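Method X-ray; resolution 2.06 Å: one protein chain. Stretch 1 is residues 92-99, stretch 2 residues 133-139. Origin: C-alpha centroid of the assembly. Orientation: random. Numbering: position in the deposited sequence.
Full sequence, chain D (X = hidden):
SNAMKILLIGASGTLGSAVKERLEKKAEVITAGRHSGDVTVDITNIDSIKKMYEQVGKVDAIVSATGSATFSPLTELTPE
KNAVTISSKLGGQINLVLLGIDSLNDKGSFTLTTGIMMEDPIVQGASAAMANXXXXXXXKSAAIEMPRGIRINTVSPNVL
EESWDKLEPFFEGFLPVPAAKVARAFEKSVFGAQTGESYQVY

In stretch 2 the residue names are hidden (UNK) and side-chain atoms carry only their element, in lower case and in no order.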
# COMPACT_ATOMS: atom_id res chain seq x y z
N GLY D 92 9.76 1.52 5.31
CA GLY D 92 10.62 1.05 6.37
C GLY D 92 10.36 -0.40 6.70
O GLY D 92 11.31 -1.19 6.73
N GLN D 93 9.09 -0.79 6.88
CA GLN D 93 8.77 -2.19 7.18
C GLN D 93 9.07 -3.12 5.99
O GLN D 93 9.55 -4.25 6.18
CB GLN D 93 7.32 -2.36 7.61
CG GLN D 93 6.96 -1.75 8.94
CD GLN D 93 5.65 -2.36 9.47
OE1 GLN D 93 5.68 -3.29 10.28
NE2 GLN D 93 4.51 -1.86 8.98
N ILE D 94 8.82 -2.65 4.78
CA ILE D 94 9.08 -3.48 3.61
C ILE D 94 10.57 -3.71 3.40
O ILE D 94 11.01 -4.85 3.14
CB ILE D 94 8.30 -2.98 2.36
CG1 ILE D 94 6.79 -3.33 2.55
CG2 ILE D 94 8.84 -3.62 1.08
CD1 ILE D 94 5.83 -2.66 1.63
N ASN D 95 11.35 -2.65 3.60
CA ASN D 95 12.81 -2.73 3.53
C ASN D 95 13.39 -3.67 4.56
O ASN D 95 14.36 -4.37 4.28
CB ASN D 95 13.45 -1.33 3.58
CG ASN D 95 13.25 -0.57 2.25
OD1 ASN D 95 12.81 -1.15 1.27
ND2 ASN D 95 13.56 0.72 2.24
N LEU D 96 12.78 -3.76 5.75
CA LEU D 96 13.24 -4.78 6.70
C LEU D 96 13.12 -6.19 6.11
O LEU D 96 13.91 -7.07 6.45
CB LEU D 96 12.49 -4.72 8.03
CG LEU D 96 12.57 -3.46 8.89
CD1 LEU D 96 11.55 -3.65 10.00
CD2 LEU D 96 13.98 -3.15 9.46
N VAL D 97 12.12 -6.40 5.26
CA VAL D 97 11.97 -7.68 4.55
C VAL D 97 12.97 -7.77 3.40
O VAL D 97 13.72 -8.75 3.30
CB VAL D 97 10.52 -7.88 4.04
CG1 VAL D 97 10.43 -9.06 3.13
CG2 VAL D 97 9.54 -7.99 5.22
N LEU D 98 13.02 -6.75 2.54
CA LEU D 98 13.93 -6.81 1.40
C LEU D 98 15.40 -7.00 1.82
O LEU D 98 16.17 -7.62 1.09
CB LEU D 98 13.79 -5.59 0.48
CG LEU D 98 12.37 -5.31 -0.05
CD1 LEU D 98 12.39 -4.11 -0.93
CD2 LEU D 98 11.78 -6.51 -0.80
N LEU D 99 15.78 -6.42 2.95
CA LEU D 99 17.18 -6.50 3.42
C LEU D 99 17.46 -7.63 4.45
O LEU D 99 18.62 -7.92 4.73
CB LEU D 99 17.64 -5.14 3.95
CG LEU D 99 17.56 -3.98 2.93
CD1 LEU D 99 17.62 -2.61 3.59
CD2 LEU D 99 18.60 -4.09 1.81
N UNK D 133 -2.52 -1.01 3.89
CA UNK D 133 -2.90 -1.74 2.69
C UNK D 133 -1.68 -2.21 1.91
O UNK D 133 -1.63 -3.35 1.43
N UNK D 134 -0.68 -1.34 1.81
CA UNK D 134 0.53 -1.63 1.08
C UNK D 134 1.27 -2.82 1.70
O UNK D 134 1.70 -3.74 1.01
c UNK D 134 1.42 -0.43 1.08
N UNK D 135 1.39 -2.79 3.02
CA UNK D 135 2.14 -3.82 3.75
C UNK D 135 1.39 -5.16 3.71
O UNK D 135 2.01 -6.25 3.56
c UNK D 135 2.50 -3.32 5.19
c UNK D 135 3.07 -4.45 6.07
c UNK D 135 3.54 -2.17 5.10
N UNK D 136 0.05 -5.10 3.75
CA UNK D 136 -0.78 -6.31 3.74
C UNK D 136 -0.57 -7.04 2.42
O UNK D 136 -0.25 -8.25 2.39
o UNK D 136 -2.50 -5.39 5.23
c UNK D 136 -3.13 -7.24 3.87
c UNK D 136 -2.29 -6.00 3.95
N UNK D 137 -0.72 -6.29 1.33
CA UNK D 137 -0.60 -6.81 -0.03
C UNK D 137 0.82 -7.29 -0.37
O UNK D 137 0.96 -8.33 -1.00
c UNK D 137 -1.06 -5.78 -1.04
N UNK D 138 1.83 -6.53 0.02
CA UNK D 138 3.24 -6.96 -0.13
C UNK D 138 3.49 -8.33 0.49
O UNK D 138 4.02 -9.23 -0.15
c UNK D 138 4.25 -5.96 0.48
c UNK D 138 6.46 -6.47 -0.66
c UNK D 138 7.79 -6.97 -0.66
c UNK D 138 6.25 -6.99 1.69
c UNK D 138 8.34 -7.48 0.53
c UNK D 138 5.68 -6.47 0.51
c UNK D 138 7.56 -7.49 1.71
N UNK D 139 3.10 -8.48 1.75
CA UNK D 139 3.26 -9.73 2.52
C UNK D 139 2.54 -10.94 1.90
O UNK D 139 3.11 -12.03 1.82
c UNK D 139 2.78 -9.52 3.95

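Position 133 has backbone atoms and no side-chain atoms, so nothing here can touch stretch 1: glycine, G133. Lacking a side chain, it adds nothing to the contact, though G133 O accepts a 3.1 Å hydrogen bond from the backbone N of position 137, one turn on.

Position 134 carries a single carbon; its CB stays 5.0 Å from I94 CD1. One carbon and no more is alanine, A134. Its CA-to-CB bond points sideways, and the contact here is with the backbone: I94 CD1 lies 4.3 Å from A134 O.

Position 135 has three carbons, one attached to CA and carrying the other two; one branch carbon lies near I94 CD1 and Q93 NE2. This fork, with no oxygen, is valine, V135. It points toward stretch 1, and V135 CA and I94 CA form the nearest such pair, 6.9 Å apart. V135 CG2 packs 4.2 Å from I94 CD1 and lies 4.0 Å from Q93 NE2, a van der Waals contact; the Q93 amide is hydrogen-bonded elsewhere in the structure. A compact, branched side chain suits a place where the backbones come this close.

Position 136 is also forked at its beta carbon, but one branch is oxygen and the other carbon, both out of reach of stretch 1: threonine, T136. It is partly exposed, a setting that tolerates a hydroxyl.

Position 137 again shows one carbon; its CB is 8.0 Å from I94 CD1. This is alanine, A137, whose methyl fits a buried place without needing a polar partner.

Position 138 has one carbon leading to a six-membered carbon ring, with no oxygen beyond it; the ring meets I94, V97 and L98. This is phenylalanine, F138, with chi1 in t. I94 covers one face, its CG2 3.9 Å from the F138 ring centroid and 9° off the normal, a CH-pi contact; V97 CG1 meets the edge, 3.6 Å from F138 CE2; L98 CD2 approaches obliquely, 3.8 Å from F138 CZ. A flat, wholly apolar ring suits these aliphatic neighbors.

Position 139 has one carbon, pointing sideways; its CB is 7.0 Å from V97 CG2. This is alanine, A139, again a small apolar group in a buried place.

The two helices run roughly parallel, at 22°, with axes 10.5 Å apart at closest approach. Contact comes mainly from V135 and F138, three residues apart and so on a similar side of their helix, against Q93, I94, V97 and L98. With no hydrogen bond crossing, apolar packing centered on I94 and the F138 ring joins the helices, burying 310 Å² in all.

Stretch 2 133-139: GAVTAFA
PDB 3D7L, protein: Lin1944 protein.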